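Local coordinates for protein aromatic-amino-acid aminotransferase (Burkholderia pseudomallei, PDB 4F4E) that probably transfers amino groups between aromatic amino acids such as tyrosine and 2-oxoglutarate, working as a homodimer with covalently bound pyridoxal phosphate, at residues V101-L105 / L106-S110; L186-L189 / N190-P194; L212-A215 / Q216-Q219; R397-V400 / A401-N404. One frame throughout, in Å; residues are numbered along the deposited sequence.

Interaction 1 (V101-L105 / L106-S110); sequences VQKLL and LGDDS
The last turn of helix 95-106 is closed by two i to i+4 backbone hydrogen bonds, Leu106 N to Gln102 O at 2.9 Å and Gly107 N to Lys103 O at 2.8 Å. Leu106 folds back over this turn: chi1 of -58°, with CG anti to the carbonyl carbon, brings Leu106 CG to 3.5 Å from Gln102 O, and the acceptor of the first bond is also covered by hydrocarbon. CG of Leu106 packs alongside Leu105 CB at 4.2 Å. From here Leu106 reaches Val118 of strand 118-124, and Leu105 runs inward to Val263, Ser265 and Ser282, which fixes the helix end against the large central sheet. The amide of Gln102 reaches strand 118-124, its NE2 hydrogen-bonded to Thr120 OG1.

Gly107 is where helical geometry ends, its phi of 105° swinging the chain into a type I beta turn that runs to Ser110. The turn links helix 95-106 to the short helix 111-114; Ser110 is the N-cap of the latter, and its OG accepts from Ile113 N. Within the turn, Ser110 N makes only a weak bond to Gly107 O, at 3.4 Å.

Asp108 projects back from the turn and crosses the extended chain of Lys103 at about a right angle. Its OD1 meets the aliphatic part of that chain, 3.5 Å from Lys103 CB and 3.9 Å from Lys103 CD. The ammonium group continues past it, leaving Lys103 NZ 5.5 Å from Asp108 OD1; any attraction between the two charges therefore acts at a distance.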
loop_
_atom_site.group_PDB
_atom_site.type_symbol
_atom_site.label_atom_id
_atom_site.label_comp_id
_atom_site.label_asym_id
_atom_site.label_seq_id
_atom_site.Cartn_x
_atom_site.Cartn_y
_atom_site.Cartn_z
ATOM N N VAL A 101 10.495 14.364 -6.400
ATOM C CA VAL A 101 9.445 14.885 -5.501
ATOM C C VAL A 101 10.005 16.006 -4.645
ATOM O O VAL A 101 9.358 17.029 -4.466
ATOM C CB VAL A 101 8.855 13.758 -4.624
ATOM C CG1 VAL A 101 8.169 14.299 -3.344
ATOM C CG2 VAL A 101 7.937 12.841 -5.444
ATOM N N GLN A 102 11.202 15.820 -4.097
ATOM C CA GLN A 102 11.790 16.835 -3.218
ATOM C C GLN A 102 12.006 18.132 -3.947
ATOM O O GLN A 102 11.768 19.190 -3.391
ATOM C CB GLN A 102 13.151 16.419 -2.678
ATOM C CG GLN A 102 13.098 15.279 -1.801
ATOM C CD GLN A 102 14.425 14.921 -1.205
ATOM O OE1 GLN A 102 15.522 15.380 -1.651
ATOM N NE2 GLN A 102 14.354 14.147 -0.163
ATOM N N LYS A 103 12.475 18.053 -5.181
ATOM C CA LYS A 103 12.677 19.261 -5.987
ATOM C C LYS A 103 11.371 19.924 -6.352
ATOM O O LYS A 103 11.275 21.162 -6.435
ATOM C CB LYS A 103 13.546 18.943 -7.215
ATOM C CG LYS A 103 14.988 18.681 -6.735
ATOM C CD LYS A 103 16.029 18.563 -7.836
ATOM C CE LYS A 103 17.468 18.453 -7.255
ATOM N NZ LYS A 103 18.478 18.343 -8.375
ATOM N N LEU A 104 10.344 19.116 -6.596
ATOM C CA LEU A 104 9.038 19.680 -6.949
ATOM C C LEU A 104 8.476 20.451 -5.753
ATOM O O LEU A 104 7.917 21.546 -5.909
ATOM C CB LEU A 104 8.102 18.528 -7.376
ATOM C CG LEU A 104 6.724 18.923 -7.867
ATOM C CD1 LEU A 104 6.803 19.741 -9.163
ATOM C CD2 LEU A 104 5.884 17.661 -8.103
ATOM N N LEU A 105 8.671 19.912 -4.560
ATOM C CA LEU A 105 8.184 20.551 -3.332
ATOM C C LEU A 105 8.976 21.751 -2.875
ATOM O O LEU A 105 8.396 22.741 -2.467
ATOM C CB LEU A 105 8.109 19.559 -2.163
ATOM C CG LEU A 105 7.103 18.425 -2.391
ATOM C CD1 LEU A 105 7.260 17.319 -1.338
ATOM C CD2 LEU A 105 5.641 18.876 -2.394
ATOM N N LEU A 106 10.305 21.658 -2.944
ATOM C CA LEU A 106 11.200 22.596 -2.280
ATOM C C LEU A 106 11.882 23.518 -3.229
ATOM O O LEU A 106 12.358 24.552 -2.781
ATOM C CB LEU A 106 12.250 21.863 -1.398
ATOM C CG LEU A 106 11.600 20.977 -0.336
ATOM C CD1 LEU A 106 12.604 20.144 0.487
ATOM C CD2 LEU A 106 10.672 21.785 0.577
ATOM N N GLY A 107 11.925 23.167 -4.520
ATOM C CA GLY A 107 12.647 23.978 -5.497
ATOM C C GLY A 107 13.942 23.315 -5.886
ATOM O O GLY A 107 14.569 22.640 -5.081
ATOM N N ASP A 108 14.358 23.516 -7.123
ATOM C CA ASP A 108 15.572 22.861 -7.606
ATOM C C ASP A 108 16.784 23.207 -6.762
ATOM O O ASP A 108 17.574 22.303 -6.446
ATOM C CB ASP A 108 15.815 23.174 -9.101
ATOM C CG ASP A 108 14.815 22.471 -10.005
ATOM O OD1 ASP A 108 14.132 21.521 -9.546
ATOM O OD2 ASP A 108 14.685 22.872 -11.175
ATOM N N ASP A 109 16.895 24.469 -6.329
ATOM C CA ASP A 109 18.072 24.945 -5.589
ATOM C C ASP A 109 17.943 25.024 -4.042
ATOM O O ASP A 109 18.610 25.813 -3.356
ATOM C CB ASP A 109 18.482 26.311 -6.152
ATOM C CG ASP A 109 19.049 26.211 -7.558
ATOM O OD1 ASP A 109 19.498 25.112 -7.970
ATOM O OD2 ASP A 109 19.058 27.246 -8.252
ATOM N N SER A 110 17.101 24.176 -3.490
ATOM C CA SER A 110 16.941 24.093 -2.060
ATOM C C SER A 110 18.229 23.808 -1.337
ATOM O O SER A 110 18.887 22.832 -1.642
ATOM C CB SER A 110 15.992 22.936 -1.737
ATOM O OG SER A 110 15.931 22.736 -0.341
#

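Interaction 2 (L186-L189 / N190-P194)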
loop_
_atom_site.group_PDB
_atom_site.type_symbol
_atom_site.label_atom_id
_atom_site.label_comp_id
_atom_site.label_asym_id
_atom_site.label_seq_id
_atom_site.Cartn_x
_atom_site.Cartn_y
_atom_site.Cartn_z
ATOM N N LEU A 186 -5.378 30.991 14.820
ATOM C CA LEU A 186 -4.148 31.355 15.459
ATOM C C LEU A 186 -4.278 31.212 16.978
ATOM O O LEU A 186 -3.334 30.751 17.663
ATOM C CB LEU A 186 -3.743 32.770 15.061
ATOM C CG LEU A 186 -2.218 32.837 15.107
ATOM C CD1 LEU A 186 -1.647 32.118 13.880
ATOM C CD2 LEU A 186 -1.782 34.288 15.197
ATOM N N ALA A 187 -5.438 31.568 17.515
ATOM C CA ALA A 187 -5.624 31.467 18.952
ATOM C C ALA A 187 -5.524 30.021 19.420
ATOM O O ALA A 187 -4.890 29.742 20.441
ATOM C CB ALA A 187 -6.937 32.121 19.411
ATOM N N ALA A 188 -6.055 29.103 18.619
ATOM C CA ALA A 188 -5.962 27.658 18.901
ATOM C C ALA A 188 -4.516 27.197 18.900
ATOM O O ALA A 188 -4.077 26.519 19.824
ATOM C CB ALA A 188 -6.792 26.839 17.896
ATOM N N LEU A 189 -3.764 27.562 17.857
ATOM C CA LEU A 189 -2.362 27.193 17.785
ATOM C C LEU A 189 -1.594 27.765 18.978
ATOM O O LEU A 189 -0.763 27.087 19.569
ATOM C CB LEU A 189 -1.736 27.693 16.478
ATOM C CG LEU A 189 -2.275 27.168 15.154
ATOM C CD1 LEU A 189 -1.704 28.036 14.022
ATOM C CD2 LEU A 189 -1.933 25.701 14.988
ATOM N N ASN A 190 -1.898 29.004 19.346
ATOM C CA ASN A 190 -1.272 29.673 20.501
ATOM C C ASN A 190 -1.606 29.059 21.867
ATOM O O ASN A 190 -1.086 29.504 22.913
ATOM C CB ASN A 190 -1.582 31.184 20.459
ATOM C CG ASN A 190 -0.547 31.953 19.674
ATOM O OD1 ASN A 190 0.658 31.607 19.674
ATOM N ND2 ASN A 190 -0.977 32.991 19.011
ATOM N N GLY A 191 -2.458 28.053 21.873
ATOM C CA GLY A 191 -2.740 27.246 23.056
ATOM C C GLY A 191 -2.291 25.800 23.027
ATOM O O GLY A 191 -2.389 25.100 24.045
ATOM N N TYR A 192 -1.760 25.334 21.896
ATOM C CA TYR A 192 -1.336 23.949 21.797
ATOM C C TYR A 192 0.009 23.692 22.463
ATOM O O TYR A 192 0.928 24.519 22.409
ATOM C CB TYR A 192 -1.262 23.490 20.333
ATOM C CG TYR A 192 -2.598 23.407 19.623
ATOM C CD1 TYR A 192 -3.813 23.275 20.331
ATOM C CD2 TYR A 192 -2.644 23.412 18.226
ATOM C CE1 TYR A 192 -5.027 23.167 19.657
ATOM C CE2 TYR A 192 -3.843 23.328 17.557
ATOM C CZ TYR A 192 -5.027 23.197 18.253
ATOM O OH TYR A 192 -6.190 23.086 17.544
ATOM N N GLU A 193 0.117 22.532 23.096
ATOM C CA GLU A 193 1.316 22.154 23.779
ATOM C C GLU A 193 2.439 21.735 22.827
ATOM O O GLU A 193 2.205 21.263 21.738
ATOM C CB GLU A 193 1.020 21.040 24.778
ATOM C CG GLU A 193 0.303 21.563 25.988
ATOM C CD GLU A 193 1.053 22.725 26.695
ATOM O OE1 GLU A 193 2.240 22.533 27.076
ATOM O OE2 GLU A 193 0.458 23.812 26.891
ATOM N N PRO A 194 3.698 21.882 23.271
ATOM C CA PRO A 194 4.807 21.385 22.452
ATOM C C PRO A 194 4.592 19.960 21.954
ATOM O O PRO A 194 4.176 19.110 22.715
ATOM C CB PRO A 194 5.991 21.426 23.411
ATOM C CG PRO A 194 5.629 22.457 24.391
ATOM C CD PRO A 194 4.169 22.350 24.588
#
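Tyr192 lays one face of its ring against Ala188 and Leu189 at the end of helix 182-189. Its CB starts beside Leu189 O, 3.7 Å away. Chi1 of -67° places CG anti to the carbonyl carbon and swings the ring back over the helix terminus. CG and CD1 then meet the backbone carbonyl of Ala188, CD1 coming to 3.3 Å of Ala188 O, and CE1 faces the same oxygen. That oxygen is 3.2 Å from the ring plane, over its centre, while Leu189 N lies over the same face nearer the rim. CD2 passes Leu189 CA; the approach of CE2 to the Leu189 side chain is less certain, since that residue has two conformers. At the far end CZ and OH ride over the methyl of Ala188, with Tyr192 OH 3.8 Å from Ala188 CB.

Ala188 O is thus covered by the ring and also accepts from Gly191 N at 3.0 Å. Beside it, Asn190 N makes a nearly straight 2.8 Å bond to Leu186 O, and Asn190 ND2 rests 4.1 Å from Leu186 CG. Beyond the helix, Ala188 and Tyr192 touch Tyr170 of strand 167-174, and Leu186, Leu189 and Asn190 touch Val223 of helix 214-227.

Tyr192 N closes the turn from Leu189 with a 3.1 Å bond to Leu189 O. The arrangement is that of a helix C-terminus unwinding through a type I beta turn into the loop before strand 197-201.

Interaction 3 (L212-A215 / Q216-Q219); sequences LNDA and QWAQ
The Asn213 side chain takes the crowded position between its backbone N and carbonyl carbon (chi1 63°), which curls OD1 forward to the N-H of Gln216. Gln216, with CG anti to its carbonyl carbon and the chain extended beyond, reaches back the other way to the N-H of Asn213. The exchange is reciprocal: Gln216 N donates to Asn213 OD1 at 2.7 Å, and Asn213 N donates to Gln216 OE1 at 3.0 Å. This second bond is almost straight and uses a lone pair in the amide plane. The two side-chain amides lie stacked with their planes 25° apart. Asn213 OD1 also takes a weak bond from Ala215 N, and Asn213 O accepts from Trp217 N at 2.9 Å as the regular helix sets in.

Leu212, just before the cap, sets its CD1 methyl over the six-membered ring of Trp217. It lies 3.8 Å from the ring centroid and only 7° off the normal, a CH-pi contact square on the face. At the indole edge a water accepts from Trp217 NE1 at 2.9 Å and donates to Leu212 O at 3.2 Å. The same indole packs on Ala250, Leu253 and Phe254 of helix 249-256, whereas Leu212 and Gln216 touch Phe182 and Val180.

Capping box and hydrophobic staple thus occur together at the start of helix 214-227, the helix of a beta-alpha-beta unit. Asn213 OD1 takes the N-H of Gln216 and, weakly, that of Ala215, and the partial positive charge of this helix end probably polarises the side-chain carbonyl of Asn213 (CG-OD1) and strengthens the cap.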
loop_
_atom_site.group_PDB
_atom_site.type_symbol
_atom_site.label_atom_id
_atom_site.label_comp_id
_atom_site.label_asym_id
_atom_site.label_seq_id
_atom_site.Cartn_x
_atom_site.Cartn_y
_atom_site.Cartn_z
ATOM N N LEU A 212 -5.431 29.992 3.098
ATOM C CA LEU A 212 -4.702 31.062 3.758
ATOM C C LEU A 212 -3.867 31.813 2.725
ATOM O O LEU A 212 -3.466 31.240 1.697
ATOM C CB LEU A 212 -3.786 30.516 4.857
ATOM C CG LEU A 212 -4.355 29.714 6.005
ATOM C CD1 LEU A 212 -3.171 29.199 6.844
ATOM C CD2 LEU A 212 -5.294 30.546 6.865
ATOM N N ASN A 213 -3.639 33.101 2.985
ATOM C CA ASN A 213 -2.740 33.886 2.150
ATOM C C ASN A 213 -1.329 33.820 2.746
ATOM O O ASN A 213 -1.161 33.444 3.912
ATOM C CB ASN A 213 -3.231 35.350 2.009
ATOM C CG ASN A 213 -3.255 36.093 3.331
ATOM O OD1 ASN A 213 -2.326 35.990 4.132
ATOM N ND2 ASN A 213 -4.324 36.824 3.579
ATOM N N ASP A 214 -0.338 34.199 1.931
ATOM C CA ASP A 214 1.098 34.042 2.257
ATOM C C ASP A 214 1.506 34.710 3.564
ATOM O O ASP A 214 2.487 34.289 4.212
ATOM C CB ASP A 214 1.954 34.597 1.114
ATOM C CG ASP A 214 2.082 33.636 -0.040
ATOM O OD1 ASP A 214 1.484 32.520 0.018
ATOM O OD2 ASP A 214 2.811 33.991 -0.999
ATOM N N ALA A 215 0.748 35.733 3.935
ATOM C CA ALA A 215 0.952 36.469 5.161
ATOM C C ALA A 215 0.339 35.795 6.380
ATOM O O ALA A 215 0.862 35.901 7.477
ATOM C CB ALA A 215 0.406 37.869 5.020
ATOM N N GLN A 216 -0.801 35.135 6.200
ATOM C CA GLN A 216 -1.377 34.334 7.265
ATOM C C GLN A 216 -0.488 33.106 7.477
ATOM O O GLN A 216 -0.290 32.655 8.623
ATOM C CB GLN A 216 -2.816 33.951 6.931
ATOM C CG GLN A 216 -3.770 35.153 6.948
ATOM C CD GLN A 216 -5.135 34.820 6.347
ATOM O OE1 GLN A 216 -5.219 34.103 5.359
ATOM N NE2 GLN A 216 -6.213 35.315 6.982
ATOM N N TRP A 217 0.059 32.574 6.388
ATOM C CA TRP A 217 0.978 31.445 6.489
ATOM C C TRP A 217 2.185 31.836 7.306
ATOM O O TRP A 217 2.639 31.044 8.143
ATOM C CB TRP A 217 1.419 30.964 5.136
ATOM C CG TRP A 217 0.481 29.973 4.485
ATOM C CD1 TRP A 217 -0.219 30.115 3.293
ATOM C CD2 TRP A 217 0.156 28.656 4.983
ATOM N NE1 TRP A 217 -0.944 28.987 3.006
ATOM C CE2 TRP A 217 -0.751 28.055 3.996
ATOM C CE3 TRP A 217 0.525 27.931 6.099
ATOM C CZ2 TRP A 217 -1.258 26.801 4.152
ATOM C CZ3 TRP A 217 0.015 26.651 6.243
ATOM C CH2 TRP A 217 -0.876 26.115 5.307
ATOM N N ALA A 218 2.686 33.068 7.140
ATOM C CA ALA A 218 3.878 33.479 7.917
ATOM C C ALA A 218 3.589 33.503 9.416
ATOM O O ALA A 218 4.454 33.155 10.243
ATOM C CB ALA A 218 4.405 34.848 7.425
ATOM N N GLN A 219 2.371 33.887 9.782
ATOM C CA GLN A 219 1.985 33.894 11.191
ATOM C C GLN A 219 1.893 32.469 11.717
ATOM O O GLN A 219 2.293 32.194 12.843
ATOM C CB GLN A 219 0.662 34.601 11.411
ATOM C CG GLN A 219 0.765 36.069 11.011
ATOM C CD GLN A 219 -0.526 36.824 11.181
ATOM O OE1 GLN A 219 -0.881 37.196 12.295
ATOM N NE2 GLN A 219 -1.205 37.101 10.084
HETATM O O HOH W 1 -2.708 28.313 0.800
#

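Interaction 4 (R397-V400 / A401-N404); sequences RICV and AALN
Cys399 and Ala401 meet through SG and CB at 3.8 Å, and Cys399 CB lies 4.2 Å from the methyl of Ala402. The Cys399 sulfur gets there because chi1 of -173° sets it beside its own carbonyl carbon, leaning forward along the chain. Leu403 packs back on Val400, its CB 3.3 Å from Val400 O; the touch of Leu403 CD1 on Val400 CG1 is less certain, as Val400 has two conformers. Around this buried cluster, Val400 and Leu403 lie against Ile341 and Met344 of the long helix 324-354, while Ala402 meets Val56.

Two i to i+3 bonds wind the backbone tightly. Ala402 N donates to Cys399 O at 3.0 Å, and Leu403 N to Val400 O at 3.2 Å. At the polar edge a water donates to Val400 O and to Leu403 O, each at 2.9 Å, clipping the end of the turn. Asn407 continues the edge, with ND2 bonded to Ala402 O and OD1 to Asn404 N.

The arrangement is a short 3-10 segment that takes the chain off strand 397-399, which pairs antiparallel with strand 371-373, toward the C-terminal helix 408-419.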
loop_
_atom_site.group_PDB
_atom_site.type_symbol
_atom_site.label_atom_id
_atom_site.label_comp_id
_atom_site.label_asym_id
_atom_site.label_seq_id
_atom_site.Cartn_x
_atom_site.Cartn_y
_atom_site.Cartn_z
ATOM N N ARG A 397 -21.221 21.191 0.471
ATOM C CA ARG A 397 -20.025 20.986 -0.385
ATOM C C ARG A 397 -20.456 20.650 -1.796
ATOM O O ARG A 397 -21.373 19.845 -2.007
ATOM C CB ARG A 397 -19.140 19.855 0.114
ATOM C CG ARG A 397 -17.775 19.789 -0.541
ATOM C CD ARG A 397 -17.046 18.536 -0.087
ATOM N NE ARG A 397 -17.443 17.304 -0.770
ATOM C CZ ARG A 397 -17.596 16.114 -0.197
ATOM N NH1 ARG A 397 -17.506 15.967 1.132
ATOM N NH2 ARG A 397 -17.940 15.071 -0.915
ATOM N N ILE A 398 -19.806 21.300 -2.759
ATOM C CA ILE A 398 -19.913 20.952 -4.200
ATOM C C ILE A 398 -18.483 20.775 -4.770
ATOM O O ILE A 398 -17.543 21.464 -4.350
ATOM C CB ILE A 398 -20.735 21.986 -5.011
ATOM C CG1 ILE A 398 -20.126 23.397 -4.973
ATOM C CG2 ILE A 398 -22.190 22.021 -4.502
ATOM C CD1 ILE A 398 -20.747 24.351 -6.005
ATOM N N CYS A 399 -18.349 19.810 -5.679
ATOM C CA CYS A 399 -17.168 19.617 -6.468
ATOM C C CYS A 399 -17.294 20.451 -7.742
ATOM O O CYS A 399 -18.036 20.098 -8.663
ATOM C CB CYS A 399 -17.001 18.147 -6.804
ATOM S SG CYS A 399 -15.436 17.802 -7.630
ATOM N N VAL A 400 -16.659 21.613 -7.715
ATOM C CA VAL A 400 -16.638 22.508 -8.827
ATOM C C VAL A 400 -15.900 21.892 -10.010
ATOM O O VAL A 400 -16.177 22.219 -11.141
ATOM C CB VAL A 400 -16.053 23.868 -8.386
ATOM C CG1 VAL A 400 -15.825 24.765 -9.569
ATOM C CG2 VAL A 400 -17.029 24.533 -7.431
ATOM N N ALA A 401 -14.997 20.945 -9.722
ATOM C CA ALA A 401 -14.319 20.120 -10.739
ATOM C C ALA A 401 -15.225 19.134 -11.471
ATOM O O ALA A 401 -14.773 18.482 -12.443
ATOM C CB ALA A 401 -13.105 19.388 -10.118
ATOM N N ALA A 402 -16.468 18.972 -11.003
ATOM C CA ALA A 402 -17.492 18.185 -11.691
ATOM C C ALA A 402 -18.485 19.027 -12.533
ATOM O O ALA A 402 -19.369 18.507 -13.205
ATOM C CB ALA A 402 -18.236 17.304 -10.676
ATOM N N LEU A 403 -18.228 20.311 -12.589
ATOM C CA LEU A 403 -18.992 21.235 -13.442
ATOM C C LEU A 403 -18.241 21.341 -14.771
ATOM O O LEU A 403 -17.015 21.314 -14.799
ATOM C CB LEU A 403 -19.057 22.625 -12.801
ATOM C CG LEU A 403 -19.824 22.754 -11.486
ATOM C CD1 LEU A 403 -19.672 24.177 -10.926
ATOM C CD2 LEU A 403 -21.275 22.413 -11.723
ATOM N N ASN A 404 -18.992 21.494 -15.837
ATOM C CA ASN A 404 -18.426 21.709 -17.139
ATOM C C ASN A 404 -19.432 22.482 -17.959
ATOM O O ASN A 404 -20.558 22.699 -17.532
ATOM C CB ASN A 404 -18.116 20.351 -17.779
ATOM C CG ASN A 404 -19.271 19.389 -17.666
ATOM O OD1 ASN A 404 -20.329 19.545 -18.340
ATOM N ND2 ASN A 404 -19.089 18.370 -16.846
HETATM O O HOH W 2 -14.547 22.091 -13.534
#

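Overall arrangement
Going from the N terminus, the four contacts follow in series, and none nests in or crosses another. Interaction 1 ends helix 95-106 and turns toward helix 111-114 beside the large mixed sheet. Interaction 2 ends helix 182-189 ahead of strand 197-201, and interaction 3 starts helix 214-227, which crosses from that strand to 230-235. These two touch, Leu186 CD1 packing 4.1 Å from Gln219 O, so the end of one helix lies on the first turns of the next. Interaction 4 leaves the small sheet for the C-terminal helix. It lies across the chain's centre from interaction 1, their centres about 31 Å apart.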